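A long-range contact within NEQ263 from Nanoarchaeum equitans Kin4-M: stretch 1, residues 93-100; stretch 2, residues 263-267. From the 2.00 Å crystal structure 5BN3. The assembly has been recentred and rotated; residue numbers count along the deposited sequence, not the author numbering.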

# COMPACT_ATOMS: atom_id res chain seq x y z
N ASP B 93 41.68 -1.14 -8.38
CA ASP B 93 40.24 -1.23 -8.60
C ASP B 93 39.54 -0.62 -7.38
O ASP B 93 39.80 -1.02 -6.25
N ILE B 94 38.66 0.35 -7.63
CA ILE B 94 37.98 1.05 -6.54
C ILE B 94 36.91 0.20 -5.86
O ILE B 94 36.47 0.52 -4.75
N ASN B 95 36.50 -0.87 -6.52
CA ASN B 95 35.57 -1.82 -5.91
C ASN B 95 36.28 -2.68 -4.87
O ASN B 95 35.68 -3.10 -3.88
N GLY B 96 37.56 -2.94 -5.09
CA GLY B 96 38.36 -3.74 -4.18
C GLY B 96 37.93 -5.19 -4.15
O GLY B 96 37.28 -5.68 -5.08
N LEU B 97 38.29 -5.89 -3.08
CA LEU B 97 37.96 -7.30 -2.93
C LEU B 97 37.36 -7.57 -1.55
O LEU B 97 37.59 -6.81 -0.61
N ALA B 98 36.60 -8.65 -1.43
CA ALA B 98 36.08 -9.06 -0.13
C ALA B 98 37.22 -9.52 0.78
O ALA B 98 38.14 -10.21 0.33
N ILE B 99 37.17 -9.13 2.05
CA ILE B 99 38.14 -9.61 3.02
C ILE B 99 37.83 -11.06 3.42
O ILE B 99 36.67 -11.42 3.63
N ASN B 100 38.86 -11.88 3.49
CA ASN B 100 38.73 -13.26 3.95
C ASN B 100 38.44 -13.27 5.45
O ASN B 100 39.25 -12.78 6.24
N TYR B 263 29.91 -1.30 3.32
CA TYR B 263 30.02 -1.40 4.77
C TYR B 263 31.03 -2.47 5.23
O TYR B 263 31.70 -2.28 6.25
N GLU B 264 31.11 -3.57 4.50
CA GLU B 264 31.99 -4.68 4.89
C GLU B 264 33.46 -4.44 4.55
O GLU B 264 34.32 -5.26 4.89
N ARG B 265 33.75 -3.33 3.89
CA ARG B 265 35.13 -2.92 3.66
C ARG B 265 35.61 -2.14 4.88
O ARG B 265 35.98 -0.97 4.79
N SER B 266 35.58 -2.82 6.02
CA SER B 266 35.94 -2.25 7.30
C SER B 266 36.41 -3.40 8.16
O SER B 266 36.32 -4.56 7.75
N GLY B 267 36.90 -3.10 9.36
CA GLY B 267 37.23 -4.17 10.28
C GLY B 267 38.63 -4.12 10.86
O GLY B 267 39.35 -3.13 10.72

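The contact between residues 93-100 and 263-267 is small, burying 210 Å² in total, and R265 supplies most of stretch 2's share. At the start of stretch 2, Y263 lies out of reach of the other stretch; its contribution is local, its carbonyl O accepting a hydrogen bond from S266 OG at 2.8 Å. E264 (chi1 m, chi2 m) has a CA-to-CB bond directed sideways, and its carboxylate is satisfied elsewhere in the structure. Its backbone, however, faces the contact: water 1 donates to E264 O at 2.8 Å and accepts from I99 N at 3.0 Å, bridging the two main chains where they do not meet directly.

R265 follows. Its CA-to-CB bond also points sideways, but the chain (m, t, p, with chi4 at -178°) carries the guanidinium to the turn at I94-G96. There NH1 donates to I94 O at 2.7 Å with a favourable angle of 155°, while NH2 reaches the same oxygen, I94 O, in a weak bond of 3.4 Å. I94 O sits at the guanidinium edge, near its plane, as expected for an acceptor. N95 O lies over one face instead, so its 3.1 Å approach to R265 NH1 has too poor an angle for a hydrogen bond. Over that same face lies G96, with CA 3.8 Å from R265 NH2; a CB here would come within 2.6 Å of NH2 and clash, and the positive phi of G96 independently favours glycine. The CA-to-CB bonds of I94 and N95 point away; it is their carbonyls that meet the arginine.

The CA-to-CB bond of S266 (chi1 p) points away, and the contact is made by its backbone: S266 O lies 3.9 Å from CD1 of I99, whose CA-to-CB bond points toward stretch 2 and whose rotamer is m, t. G267 makes no contact.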

# COMPACT_ATOMS: atom_id res chain seq x y z
CB ASP B 93 39.84 -2.70 -8.78
CG ASP B 93 38.39 -2.87 -9.21
OD1 ASP B 93 37.53 -2.02 -8.89
OD2 ASP B 93 38.10 -3.89 -9.88
CB ILE B 94 37.34 2.38 -7.01
CG1 ILE B 94 36.29 2.12 -8.10
CG2 ILE B 94 38.41 3.36 -7.49
CD1 ILE B 94 35.35 3.29 -8.30
CB ASN B 95 34.92 -2.71 -6.97
CG ASN B 95 33.89 -1.96 -7.80
OD1 ASN B 95 33.18 -1.09 -7.29
ND2 ASN B 95 33.79 -2.31 -9.08
CB LEU B 97 39.21 -8.16 -3.12
CG LEU B 97 39.95 -8.06 -4.45
CD1 LEU B 97 41.35 -8.65 -4.34
CD2 LEU B 97 39.18 -8.77 -5.54
CB ALA B 98 35.06 -10.17 -0.29
CB ILE B 99 38.16 -8.71 4.28
CG1 ILE B 99 38.62 -7.30 3.92
CG2 ILE B 99 39.07 -9.28 5.35
CD1 ILE B 99 38.56 -6.31 5.08
CB ASN B 100 40.03 -14.01 3.66
CG ASN B 100 39.90 -15.51 3.81
OD1 ASN B 100 39.05 -16.01 4.55
ND2 ASN B 100 40.76 -16.24 3.11
CB TYR B 263 28.65 -1.70 5.39
CG TYR B 263 27.60 -0.63 5.17
CD1 TYR B 263 27.94 0.70 4.97
CD2 TYR B 263 26.25 -0.97 5.17
CE1 TYR B 263 26.96 1.66 4.77
CE2 TYR B 263 25.27 -0.01 4.97
CZ TYR B 263 25.63 1.30 4.77
OH TYR B 263 24.66 2.24 4.58
CB GLU B 264 31.50 -6.00 4.26
CG GLU B 264 30.22 -6.53 4.88
CD GLU B 264 30.45 -7.24 6.21
OE1 GLU B 264 29.64 -7.04 7.14
OE2 GLU B 264 31.43 -8.01 6.33
CB ARG B 265 35.26 -2.10 2.38
CG ARG B 265 34.97 -2.90 1.11
CD ARG B 265 35.00 -2.02 -0.13
NE ARG B 265 36.36 -1.72 -0.57
CZ ARG B 265 36.65 -0.95 -1.61
NH1 ARG B 265 35.68 -0.39 -2.32
NH2 ARG B 265 37.91 -0.72 -1.95
CB SER B 266 34.73 -1.60 7.95
OG SER B 266 33.69 -2.55 8.13
O HOH W 1 35.31 -6.90 2.90